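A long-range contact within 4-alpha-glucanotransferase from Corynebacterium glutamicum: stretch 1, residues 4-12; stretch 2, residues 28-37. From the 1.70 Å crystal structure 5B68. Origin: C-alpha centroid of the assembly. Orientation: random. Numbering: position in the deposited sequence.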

# COMPACT_ATOMS: atom_id res chain seq x y z
N ARG A 4 -6.31 -8.01 -36.85
CA ARG A 4 -5.90 -7.15 -35.74
C ARG A 4 -7.00 -6.12 -35.46
O ARG A 4 -7.25 -5.82 -34.31
CB ARG A 4 -4.55 -6.50 -36.01
CG ARG A 4 -3.97 -5.67 -34.84
CD ARG A 4 -3.91 -6.35 -33.46
NE ARG A 4 -3.30 -5.40 -32.51
CZ ARG A 4 -2.18 -5.58 -31.81
NH1 ARG A 4 -1.77 -4.58 -31.01
NH2 ARG A 4 -1.46 -6.71 -31.82
N ARG A 5 -7.75 -5.70 -36.46
CA ARG A 5 -8.78 -4.71 -36.18
C ARG A 5 -9.83 -5.21 -35.18
O ARG A 5 -10.26 -4.46 -34.35
CB ARG A 5 -9.41 -4.17 -37.47
CG ARG A 5 -10.41 -5.07 -38.15
CD ARG A 5 -11.81 -4.53 -37.93
NE ARG A 5 -12.59 -4.40 -39.16
CZ ARG A 5 -13.73 -3.71 -39.26
NH1 ARG A 5 -14.37 -3.64 -40.41
NH2 ARG A 5 -14.22 -3.09 -38.21
N PHE A 6 -10.21 -6.46 -35.28
CA PHE A 6 -11.21 -7.05 -34.38
C PHE A 6 -10.56 -7.27 -33.01
O PHE A 6 -11.19 -7.07 -32.00
CB PHE A 6 -11.77 -8.37 -34.98
CG PHE A 6 -12.52 -8.16 -36.28
CD1 PHE A 6 -13.71 -7.43 -36.32
CD2 PHE A 6 -12.01 -8.67 -37.49
CE1 PHE A 6 -14.40 -7.20 -37.52
CE2 PHE A 6 -12.70 -8.44 -38.69
CZ PHE A 6 -13.89 -7.74 -38.71
N LEU A 7 -9.30 -7.71 -32.96
CA LEU A 7 -8.63 -7.86 -31.70
C LEU A 7 -8.47 -6.52 -30.95
O LEU A 7 -8.69 -6.45 -29.74
CB LEU A 7 -7.23 -8.48 -31.86
CG LEU A 7 -6.85 -9.80 -31.24
CD1 LEU A 7 -5.32 -9.90 -31.21
CD2 LEU A 7 -7.44 -9.98 -29.85
N ASN A 8 -8.10 -5.48 -31.66
CA ASN A 8 -8.08 -4.11 -31.08
C ASN A 8 -9.45 -3.67 -30.58
O ASN A 8 -9.56 -3.08 -29.48
CB ASN A 8 -7.60 -3.06 -32.11
CG ASN A 8 -6.12 -3.17 -32.39
OD1 ASN A 8 -5.40 -3.81 -31.67
ND2 ASN A 8 -5.70 -2.59 -33.51
N GLU A 9 -10.49 -4.00 -31.33
CA GLU A 9 -11.82 -3.63 -30.91
C GLU A 9 -12.14 -4.32 -29.60
O GLU A 9 -12.67 -3.67 -28.68
CB GLU A 9 -12.86 -4.00 -31.96
CG GLU A 9 -14.24 -3.38 -31.71
CD GLU A 9 -15.26 -3.69 -32.82
OE1 GLU A 9 -16.43 -3.38 -32.61
OE2 GLU A 9 -14.91 -4.24 -33.87
N LEU A 10 -11.79 -5.58 -29.50
CA LEU A 10 -12.07 -6.34 -28.30
C LEU A 10 -11.25 -5.87 -27.12
O LEU A 10 -11.76 -5.69 -26.03
CB LEU A 10 -11.85 -7.81 -28.57
CG LEU A 10 -12.28 -8.79 -27.48
CD1 LEU A 10 -13.77 -8.76 -27.12
CD2 LEU A 10 -11.90 -10.18 -27.93
N ALA A 11 -9.95 -5.71 -27.35
CA ALA A 11 -9.07 -5.14 -26.34
C ALA A 11 -9.61 -3.81 -25.79
O ALA A 11 -9.62 -3.63 -24.55
CB ALA A 11 -7.66 -4.92 -26.95
N ASP A 12 -10.05 -2.89 -26.65
CA ASP A 12 -10.63 -1.63 -26.20
C ASP A 12 -11.82 -1.80 -25.27
O ASP A 12 -11.92 -1.08 -24.28
CB ASP A 12 -11.11 -0.74 -27.36
CG ASP A 12 -9.99 -0.19 -28.19
OD1 ASP A 12 -8.80 -0.23 -27.81
OD2 ASP A 12 -10.32 0.19 -29.31
N ILE A 28 5.94 0.82 -28.15
CA ILE A 28 5.80 -0.62 -28.24
C ILE A 28 4.40 -0.90 -28.72
O ILE A 28 3.44 -0.34 -28.16
CB ILE A 28 6.01 -1.30 -26.85
CG1 ILE A 28 7.38 -0.94 -26.25
CG2 ILE A 28 5.83 -2.80 -26.95
CD1 ILE A 28 8.58 -1.21 -27.14
N GLU A 29 4.28 -1.72 -29.76
CA GLU A 29 2.98 -2.22 -30.18
C GLU A 29 2.91 -3.61 -29.60
O GLU A 29 3.81 -4.40 -29.76
CB GLU A 29 2.82 -2.26 -31.69
CG GLU A 29 1.41 -2.68 -32.13
CD GLU A 29 1.14 -2.36 -33.60
OE1 GLU A 29 -0.05 -2.34 -33.98
OE2 GLU A 29 2.10 -2.13 -34.38
N VAL A 30 1.83 -3.86 -28.90
CA VAL A 30 1.67 -5.05 -28.12
C VAL A 30 1.37 -6.17 -29.09
O VAL A 30 0.64 -5.97 -30.07
CB VAL A 30 0.53 -4.85 -27.08
CG1 VAL A 30 0.20 -6.15 -26.36
CG2 VAL A 30 0.94 -3.76 -26.07
N SER A 31 1.89 -7.32 -28.80
CA SER A 31 1.67 -8.46 -29.71
C SER A 31 0.23 -8.98 -29.65
O SER A 31 -0.47 -8.83 -28.63
CB SER A 31 2.61 -9.59 -29.39
OG SER A 31 2.32 -10.23 -28.18
N ASP A 32 -0.21 -9.64 -30.73
CA ASP A 32 -1.47 -10.34 -30.74
C ASP A 32 -1.53 -11.32 -29.57
O ASP A 32 -2.56 -11.44 -28.91
CB ASP A 32 -1.65 -11.16 -32.05
CG ASP A 32 -1.92 -10.32 -33.29
OD1 ASP A 32 -1.93 -9.06 -33.22
OD2 ASP A 32 -2.15 -10.97 -34.36
N ASP A 33 -0.43 -12.06 -29.37
CA ASP A 33 -0.35 -13.13 -28.38
C ASP A 33 -0.62 -12.59 -26.98
O ASP A 33 -1.31 -13.21 -26.17
CB ASP A 33 1.06 -13.80 -28.39
CG ASP A 33 1.14 -15.02 -27.56
OD1 ASP A 33 0.43 -16.00 -27.84
OD2 ASP A 33 1.88 -15.02 -26.56
N THR A 34 -0.06 -11.44 -26.71
CA THR A 34 -0.23 -10.79 -25.39
C THR A 34 -1.71 -10.36 -25.22
O THR A 34 -2.29 -10.53 -24.16
CB THR A 34 0.73 -9.61 -25.23
OG1 THR A 34 2.08 -10.12 -25.07
CG2 THR A 34 0.29 -8.71 -24.03
N LEU A 35 -2.28 -9.77 -26.26
CA LEU A 35 -3.66 -9.34 -26.16
C LEU A 35 -4.57 -10.52 -25.84
O LEU A 35 -5.41 -10.44 -24.95
CB LEU A 35 -4.12 -8.67 -27.44
CG LEU A 35 -3.48 -7.29 -27.73
CD1 LEU A 35 -3.95 -6.77 -29.09
CD2 LEU A 35 -3.65 -6.23 -26.62
N VAL A 36 -4.42 -11.59 -26.59
CA VAL A 36 -5.21 -12.77 -26.38
C VAL A 36 -5.01 -13.31 -24.98
O VAL A 36 -6.01 -13.72 -24.34
CB VAL A 36 -4.91 -13.84 -27.49
CG1 VAL A 36 -5.54 -15.16 -27.17
CG2 VAL A 36 -5.38 -13.33 -28.85
N LYS A 37 -3.78 -13.40 -24.50
CA LYS A 37 -3.55 -14.03 -23.18
C LYS A 37 -4.09 -13.14 -22.03
O LYS A 37 -4.60 -13.64 -21.06
CB LYS A 37 -2.06 -14.30 -22.94
CG LYS A 37 -1.62 -15.49 -23.76
CD LYS A 37 -0.12 -15.63 -23.79
CE LYS A 37 0.24 -17.02 -24.32
NZ LYS A 37 1.69 -17.00 -24.72

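Residues 4-12, largely helical, meet a segment in which strand 28-29 leads through V30 and S31 into helix 32-37. The axes of helices 5-12 and 32-37 approach to 10.6 Å and their N-to-C directions differ by 40°, and the stretches together bury 372 Å².

Every hydrogen bond between the stretches, including the one that is part of a salt bridge, is donated by the guanidinium of R4. Its CA-to-CB bond points sideways, but the side chain (chi1 t, chi2 p, chi3 t) carries its charged end to the start of the second helix. There the backbone oxygen of V30 accepts twice, V30 O lying 2.9 Å from R4 NH1 and 2.8 Å from R4 NH2, so one carbonyl is gripped by both terminal nitrogens. R4 NH2 also donates to D32 OD1 at 2.8 Å with an N-H...O angle of 166°, a nearly straight hydrogen bond that is part of the salt bridge. Both acceptors lie near the guanidinium plane, where its N-H groups point. The third nitrogen is used within its own stretch: R4 NE donates to N8 OD1 at 2.8 Å, tying the guanidinium to a side chain four residues on.

Other contacts fall on the faces of the guanidinium. L35 lies over one face, its CD1 3.5 Å from R4 CZ, so a methyl group packs on the flat surface that offers no N-H. E29 OE1 lies over the opposite face, 4.1 Å from R4 NH1. This is a proximity of opposite charges beyond salt-bridge range; the oxygen is well out of the plane and no N-H points at it.

Apolar packing involves L7, A11 and L35, which direct their CA-to-CB bonds toward the opposing stretch. L7 reaches D32, L35 and V36 of the second helix; its chi1 of -118° lies between the standard wells. L7 CD1 lies 4.0 Å from L35 CD1, and both L7 methyls pack on V36 CG2, CD2 at 4.1 Å and CD1 at 4.2 Å. L7 CD1 also sits 3.9 Å from D32 CA, packing against the helix backbone beside the salt bridge. Farther along, A11 CB meets L35 CD2 at 4.2 Å. L35 thus links the two parts of the contact, with CD1 close to both R4 and L7 and CD2 against A11.

Within the second stretch, S31 occupies the N-cap position, and S31 OG accepts from T34 N at 3.0 Å, capping the helix that presents D32 and L35. K37 NZ forms a salt bridge with D33 OD2, one turn earlier, at 2.7 Å; neither residue touches the first stretch.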